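Local structure of putative transcription regulator (Lactobacillus plantarum, 3K69) at the interface of chains A and B. The protein is a putative transcriptional regulator, probably of the Rrf2 type, likely to bind DNA as a dimer through winged helix-turn-helix domains. Numbering follows the deposited sequence. Chains: chain A/B, Putative transcription regulator.

Contact 1: the interface of chains A and B. Residues chain A 11, 131, 134-135; chain B 123-124, 127-128.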
# COMPACT_ATOMS: atom_id res chain seq x y z
N PHE A 11 -11.34 -5.92 -1.50
CA PHE A 11 -12.00 -4.82 -0.82
C PHE A 11 -13.15 -4.27 -1.69
O PHE A 11 -14.30 -4.12 -1.22
CB PHE A 11 -11.01 -3.71 -0.47
CG PHE A 11 -11.66 -2.49 0.22
CD1 PHE A 11 -12.17 -2.60 1.51
CD2 PHE A 11 -11.70 -1.27 -0.39
CE1 PHE A 11 -12.76 -1.52 2.13
CE2 PHE A 11 -12.25 -0.17 0.25
CZ PHE A 11 -12.78 -0.31 1.52
N TYR A 131 -1.74 4.23 7.13
CA TYR A 131 -2.61 3.98 5.98
C TYR A 131 -3.96 3.46 6.41
O TYR A 131 -5.02 3.97 5.99
CB TYR A 131 -1.94 3.01 5.00
CG TYR A 131 -2.75 2.65 3.78
CD1 TYR A 131 -2.99 3.57 2.80
CD2 TYR A 131 -3.25 1.36 3.59
CE1 TYR A 131 -3.72 3.25 1.66
CE2 TYR A 131 -3.99 1.04 2.48
CZ TYR A 131 -4.24 1.99 1.52
OH TYR A 131 -4.98 1.73 0.39
N TYR A 134 -6.57 5.67 8.11
CA TYR A 134 -7.39 6.50 7.22
C TYR A 134 -8.83 5.93 7.07
O TYR A 134 -9.82 6.65 7.27
CB TYR A 134 -6.74 6.70 5.84
CG TYR A 134 -7.68 7.36 4.87
CD1 TYR A 134 -7.94 8.74 4.96
CD2 TYR A 134 -8.38 6.62 3.95
CE1 TYR A 134 -8.83 9.33 4.13
CE2 TYR A 134 -9.26 7.22 3.08
CZ TYR A 134 -9.48 8.59 3.19
OH TYR A 134 -10.38 9.20 2.35
N TYR A 135 -8.92 4.65 6.74
CA TYR A 135 -10.22 4.01 6.50
C TYR A 135 -11.05 3.91 7.77
O TYR A 135 -12.26 4.04 7.70
CB TYR A 135 -10.04 2.65 5.88
CG TYR A 135 -9.35 2.63 4.52
CD1 TYR A 135 -10.08 2.82 3.36
CD2 TYR A 135 -8.01 2.35 4.41
CE1 TYR A 135 -9.49 2.76 2.16
CE2 TYR A 135 -7.40 2.31 3.18
CZ TYR A 135 -8.14 2.52 2.06
OH TYR A 135 -7.60 2.46 0.81
N LEU B 123 -11.18 7.59 -2.74
CA LEU B 123 -10.86 6.91 -1.51
C LEU B 123 -9.38 6.42 -1.44
O LEU B 123 -8.63 6.77 -0.51
CB LEU B 123 -11.84 5.77 -1.27
CG LEU B 123 -11.73 5.05 0.09
CD1 LEU B 123 -12.13 5.93 1.27
CD2 LEU B 123 -12.46 3.69 0.11
N PHE B 124 -8.99 5.60 -2.41
CA PHE B 124 -7.64 5.01 -2.51
C PHE B 124 -6.57 6.09 -2.69
O PHE B 124 -5.48 5.99 -2.13
CB PHE B 124 -7.56 4.07 -3.72
CG PHE B 124 -8.40 2.83 -3.61
CD1 PHE B 124 -8.71 2.25 -2.39
CD2 PHE B 124 -8.85 2.21 -4.75
CE1 PHE B 124 -9.48 1.05 -2.33
CE2 PHE B 124 -9.62 1.03 -4.70
CZ PHE B 124 -9.92 0.46 -3.48
N ALA B 127 -6.16 7.96 0.66
CA ALA B 127 -5.53 7.03 1.58
C ALA B 127 -4.06 6.94 1.23
O ALA B 127 -3.23 6.95 2.11
CB ALA B 127 -6.19 5.60 1.51
N ASP B 128 -3.73 6.86 -0.05
CA ASP B 128 -2.33 6.76 -0.46
C ASP B 128 -1.54 8.05 -0.10
O ASP B 128 -0.38 7.96 0.31
CB ASP B 128 -2.20 6.41 -1.94
CG ASP B 128 -0.76 6.15 -2.34
OD1 ASP B 128 -0.22 5.10 -1.93
OD2 ASP B 128 -0.20 7.02 -3.03
O HOH W 1 -4.58 3.39 -1.74

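Contact 2: the interface of chains A and B. Residues chain A 115, 118-119, 122; chain B 146-147, 150-151.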
# COMPACT_ATOMS: atom_id res chain seq x y z
N ASN A 115 20.92 -5.28 10.16
CA ASN A 115 19.94 -4.38 10.79
C ASN A 115 18.82 -3.88 9.90
O ASN A 115 17.82 -3.37 10.38
CB ASN A 115 20.68 -3.18 11.35
CG ASN A 115 21.50 -3.54 12.59
OD1 ASN A 115 20.97 -4.03 13.58
ND2 ASN A 115 22.82 -3.31 12.52
N GLU A 118 15.12 -5.39 10.19
CA GLU A 118 14.32 -4.96 11.33
C GLU A 118 13.89 -3.49 11.23
O GLU A 118 12.78 -3.16 11.58
CB GLU A 118 15.02 -5.21 12.66
CG GLU A 118 14.18 -4.78 13.86
CD GLU A 118 14.91 -4.93 15.19
OE1 GLU A 118 16.05 -5.44 15.17
OE2 GLU A 118 14.31 -4.54 16.22
N THR A 119 14.79 -2.61 10.77
CA THR A 119 14.47 -1.20 10.51
C THR A 119 13.38 -0.96 9.46
O THR A 119 12.43 -0.19 9.69
CB THR A 119 15.76 -0.49 10.06
OG1 THR A 119 16.61 -0.40 11.20
CG2 THR A 119 15.46 0.97 9.46
N ASP A 122 9.96 -2.26 10.71
CA ASP A 122 9.29 -1.31 11.59
C ASP A 122 8.72 -0.11 10.80
O ASP A 122 7.57 0.28 11.00
CB ASP A 122 10.22 -0.82 12.67
CG ASP A 122 10.57 -1.89 13.71
OD1 ASP A 122 9.98 -3.01 13.71
OD2 ASP A 122 11.46 -1.59 14.56
N ASP B 146 17.66 4.63 13.25
CA ASP B 146 16.92 3.42 13.58
C ASP B 146 17.73 2.11 13.36
O ASP B 146 17.66 1.18 14.15
CB ASP B 146 15.63 3.31 12.75
CG ASP B 146 14.72 2.23 13.29
OD1 ASP B 146 13.99 2.49 14.28
OD2 ASP B 146 14.80 1.10 12.77
N LEU B 147 18.46 2.06 12.26
CA LEU B 147 19.37 0.96 11.94
C LEU B 147 20.40 0.75 13.04
O LEU B 147 20.77 -0.38 13.32
CB LEU B 147 20.12 1.31 10.68
CG LEU B 147 20.69 0.24 9.78
CD1 LEU B 147 19.60 -0.42 8.90
CD2 LEU B 147 21.79 0.92 8.95
N HIS B 150 17.67 0.32 17.27
CA HIS B 150 16.40 -0.23 16.87
C HIS B 150 15.27 0.25 17.77
O HIS B 150 15.48 0.52 18.93
CB HIS B 150 16.45 -1.77 16.82
CG HIS B 150 17.23 -2.29 15.65
ND1 HIS B 150 16.83 -2.09 14.36
CD2 HIS B 150 18.43 -2.92 15.58
CE1 HIS B 150 17.72 -2.62 13.54
NE2 HIS B 150 18.70 -3.12 14.26
N GLY B 151 14.08 0.38 17.19
CA GLY B 151 12.89 0.80 17.90
C GLY B 151 12.65 2.29 17.83
O GLY B 151 11.72 2.79 18.45
O HOH W 2 11.71 1.10 15.09
O HOH W 3 14.18 -0.93 14.34

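Contact 1: the interface of chains A and B
The methyl group of B:Ala127 is received by three tyrosines of chain A, all from helix 111-136. Its CB lies 3.4 Å from CE1 of A:Tyr131 and equally near CD2 of A:Tyr134, while the phenol end of A:Tyr135 closes on it from between them. A:Tyr134 turns a face to this residue, with B:Ala127 CA above the rim of the ring, and its CE2 meets the B:Leu123 methyl CD1 at 3.6 Å. The other leucine methyl, CD2, lies in the ring plane at the edge of A:Tyr135, 3.7 Å from A:Tyr135 CE1, and also reaches the edge of A:Phe11. B:Phe124 offers its own rim to A:Phe11, B:Phe124 CE1 lying 3.8 Å from A:Phe11 CD2, and the two side chains run past each other in opposite directions.

Next to this apolar cluster two of the phenols are tied together. A:Tyr135 OH donates to A:Tyr131 OH at 2.8 Å, and that second hydroxyl is linked by a water, 2.7 Å away, to the backbone carbonyl O of B:Phe124. A:Tyr135 holds CG beside the backbone N (chi1 -61°), which brings its CE2 over a face of A:Tyr131. The patch thus packs long helix 111-136 against its counterpart and brings A:Phe11, from helix 9-22, onto the partner's helix, a coupling that probably steadies the dimer.

Contact 2: the interface of chains A and B
The imidazole of B:His150 is layered between the two chains: the carboxylate of A:Glu118 stacks on one face, its plane 7° from that of the ring and OE1 3.3 Å above the ring centre, while the carbonyl carbon of B:Leu147 lies over the rim of the opposite face. A:Asn115 CA and a water occupy positions at the edge. A:Glu118 spans the distance with CG anti to the backbone N (chi1 -179°) and an extended chain beyond it. Through one ring nitrogen, NE2, B:His150 donates to the side-chain carbonyl OD1 of A:Asn115 over a short 2.5 Å, nearly straight at the hydrogen although tilted from the amide plane. Through the other, ND1, it bonds at 2.9 Å to the edge water, which also meets B:Gly151 N and the carboxylates of A:Asp122 and B:Asp146; such a neighbourhood might favour a charged imidazole. A leucine in place of B:His150 would probably leave A:Asn115 OD1 without its donor, strip the A:Glu118 carboxylate of its stacking partner and leave the bridging water without its ND1 partner.

Beside the ring, B:Leu147 CG packs on A:Asn115 CB at 3.8 Å. The two nearby aspartates are joined by a second water, bound by A:Asp122 OD2 and B:Asp146 OD1, which may ease their like charges. A:Thr119 OG1 donates to the anti side of B:Asp146 OD2 at 2.8 Å, slightly out of the carboxylate plane.

Contacts 1 and 2 lie about 26 Å apart, measured between the centres of their C-alpha atoms, and both draw on helix 111-136. Contact 1 sets the later part of that helix in chain A against its middle in chain B, whereas contact 2 places its beginning in chain A beside helix 140-148 and the following residues of chain B. The interface is two-fold symmetric, so each contact recurs with the chains exchanged. Mainly aromatic packing in contact 1 and polar, water-bridged bonding in contact 2 therefore spread the association over much of the long helix, consistent with a regulator that works as a dimer.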